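Local coordinates for protein glycerol-3-phosphate dehydrogenase [NAD(+)] 1 (Saccharomyces cerevisiae, PDB 4FGW) that catalyses the NAD-dependent interconversion of dihydroxyacetone phosphate and sn-glycerol 3-phosphate, driving glycerol production and accumulation under hyperosmotic stress, at residues P361-A365 with L379-I383. Numbering follows the deposited sequence.
Sequences PLFEA and LPDMI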
loop_
_atom_site.group_PDB
_atom_site.type_symbol
_atom_site.label_atom_id
_atom_site.label_comp_id
_atom_site.label_asym_id
_atom_site.label_seq_id
_atom_site.Cartn_x
_atom_site.Cartn_y
_atom_site.Cartn_z
ATOM N N PRO A 361 -1.190 -5.327 -18.330
ATOM C CA PRO A 361 -1.469 -4.033 -18.981
ATOM C C PRO A 361 -0.781 -2.797 -18.404
ATOM O O PRO A 361 -0.418 -1.927 -19.192
ATOM C CB PRO A 361 -2.998 -3.929 -18.964
ATOM C CG PRO A 361 -3.441 -4.878 -17.929
ATOM C CD PRO A 361 -2.448 -5.994 -17.932
ATOM N N LEU A 362 -0.571 -2.717 -17.065
ATOM C CA LEU A 362 0.119 -1.571 -16.453
ATOM C C LEU A 362 1.597 -1.528 -16.826
ATOM O O LEU A 362 2.086 -0.468 -17.226
ATOM C CB LEU A 362 -0.085 -1.481 -14.935
ATOM C CG LEU A 362 0.653 -0.333 -14.212
ATOM C CD1 LEU A 362 0.102 1.044 -14.624
ATOM C CD2 LEU A 362 0.601 -0.509 -12.727
ATOM N N PHE A 363 2.297 -2.684 -16.736
ATOM C CA PHE A 363 3.705 -2.815 -17.133
ATOM C C PHE A 363 3.853 -2.445 -18.609
ATOM O O PHE A 363 4.781 -1.714 -18.963
ATOM C CB PHE A 363 4.245 -4.242 -16.867
ATOM C CG PHE A 363 4.407 -4.679 -15.423
ATOM C CD1 PHE A 363 4.676 -6.007 -15.107
ATOM C CD2 PHE A 363 4.286 -3.765 -14.378
ATOM C CE1 PHE A 363 4.818 -6.413 -13.772
ATOM C CE2 PHE A 363 4.432 -4.174 -13.046
ATOM C CZ PHE A 363 4.703 -5.493 -12.755
ATOM N N GLU A 364 2.900 -2.898 -19.455
ATOM C CA GLU A 364 2.884 -2.599 -20.888
ATOM C C GLU A 364 2.631 -1.113 -21.145
ATOM O O GLU A 364 3.334 -0.522 -21.960
ATOM C CB GLU A 364 1.859 -3.467 -21.637
ATOM C CG GLU A 364 1.977 -3.350 -23.153
ATOM C CD GLU A 364 0.822 -3.875 -23.985
ATOM O OE1 GLU A 364 -0.137 -4.439 -23.409
ATOM O OE2 GLU A 364 0.892 -3.742 -25.228
ATOM N N ALA A 365 1.651 -0.515 -20.435
ATOM C CA ALA A 365 1.274 0.897 -20.542
ATOM C C ALA A 365 2.453 1.829 -20.239
ATOM O O ALA A 365 2.703 2.746 -21.023
ATOM C CB ALA A 365 0.107 1.199 -19.617
ATOM N N LEU A 379 -3.962 6.034 -19.886
ATOM C CA LEU A 379 -3.599 5.086 -18.826
ATOM C C LEU A 379 -4.813 4.341 -18.226
ATOM O O LEU A 379 -4.782 3.109 -18.268
ATOM C CB LEU A 379 -2.698 5.758 -17.765
ATOM C CG LEU A 379 -1.825 4.879 -16.862
ATOM C CD1 LEU A 379 -0.921 3.967 -17.657
ATOM C CD2 LEU A 379 -0.950 5.738 -15.990
ATOM N N PRO A 380 -5.925 5.018 -17.793
ATOM C CA PRO A 380 -7.103 4.272 -17.295
ATOM C C PRO A 380 -7.708 3.284 -18.296
ATOM O O PRO A 380 -8.076 2.181 -17.896
ATOM C CB PRO A 380 -8.104 5.381 -16.959
ATOM C CG PRO A 380 -7.268 6.568 -16.691
ATOM C CD PRO A 380 -6.156 6.475 -17.680
ATOM N N ASP A 381 -7.803 3.676 -19.589
ATOM C CA ASP A 381 -8.333 2.845 -20.675
ATOM C C ASP A 381 -7.439 1.631 -20.956
ATOM O O ASP A 381 -7.953 0.571 -21.317
ATOM C CB ASP A 381 -8.495 3.670 -21.965
ATOM C CG ASP A 381 -9.479 4.828 -21.912
ATOM O OD1 ASP A 381 -10.371 4.818 -21.031
ATOM O OD2 ASP A 381 -9.390 5.719 -22.789
ATOM N N MET A 382 -6.110 1.795 -20.806
ATOM C CA MET A 382 -5.113 0.745 -21.041
ATOM C C MET A 382 -5.156 -0.348 -19.971
ATOM O O MET A 382 -4.963 -1.522 -20.287
ATOM C CB MET A 382 -3.698 1.342 -21.127
ATOM C CG MET A 382 -3.494 2.242 -22.328
ATOM S SD MET A 382 -1.764 2.689 -22.576
ATOM C CE MET A 382 -1.627 4.066 -21.546
ATOM N N ILE A 383 -5.414 0.039 -18.716
ATOM C CA ILE A 383 -5.466 -0.880 -17.571
ATOM C C ILE A 383 -6.884 -1.386 -17.237
ATOM O O ILE A 383 -7.020 -2.335 -16.459
ATOM C CB ILE A 383 -4.695 -0.319 -16.336
ATOM C CG1 ILE A 383 -5.419 0.903 -15.707
ATOM C CG2 ILE A 383 -3.238 -0.010 -16.712
ATOM C CD1 ILE A 383 -4.859 1.411 -14.354
#
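Helix 379-383, a short turn near the C-terminus, runs back obliquely past the first turn of helix 361-371, the axes of the two segments 9.2 Å apart at closest and their N-to-C directions 140° apart. The backbones come nearest where the start of one meets the end of the other, Pro-361 CA lying 5.3 Å from Ile-383 CA. There Pro-361 CB rests 3.4 Å from the carbonyl Met-382 O, and Ile-383 CG2 reaches across to 3.7 Å from Leu-362 CA. Small Ala-365, one turn after Pro-361, turns its CB toward the other helix, 3.5 Å from Leu-379 CD1 and 3.8 Å from Met-382 SD. These two last helices of the chain end the all-helical C-terminal domain of the dehydrogenase, remote from the Rossmann-type NAD-binding domain of their own chain. Leu-362 CD1 approaches Leu-379 CD1 at 4.3 Å, while the Leu-362 side chain also touches Ile-268 and Val-271 of helix 261-283, whose Glu-275 accepts hydrogen bonds from the backbone N atoms of Leu-362 and Phe-363. Leu-379 continues onto Val-255 of helix 235-257. At the dimer interface, Pro-380 and Ile-383 pack on Trp-193 of the second subunit, and Pro-380 O accepts a hydrogen bond from His-228 of that subunit.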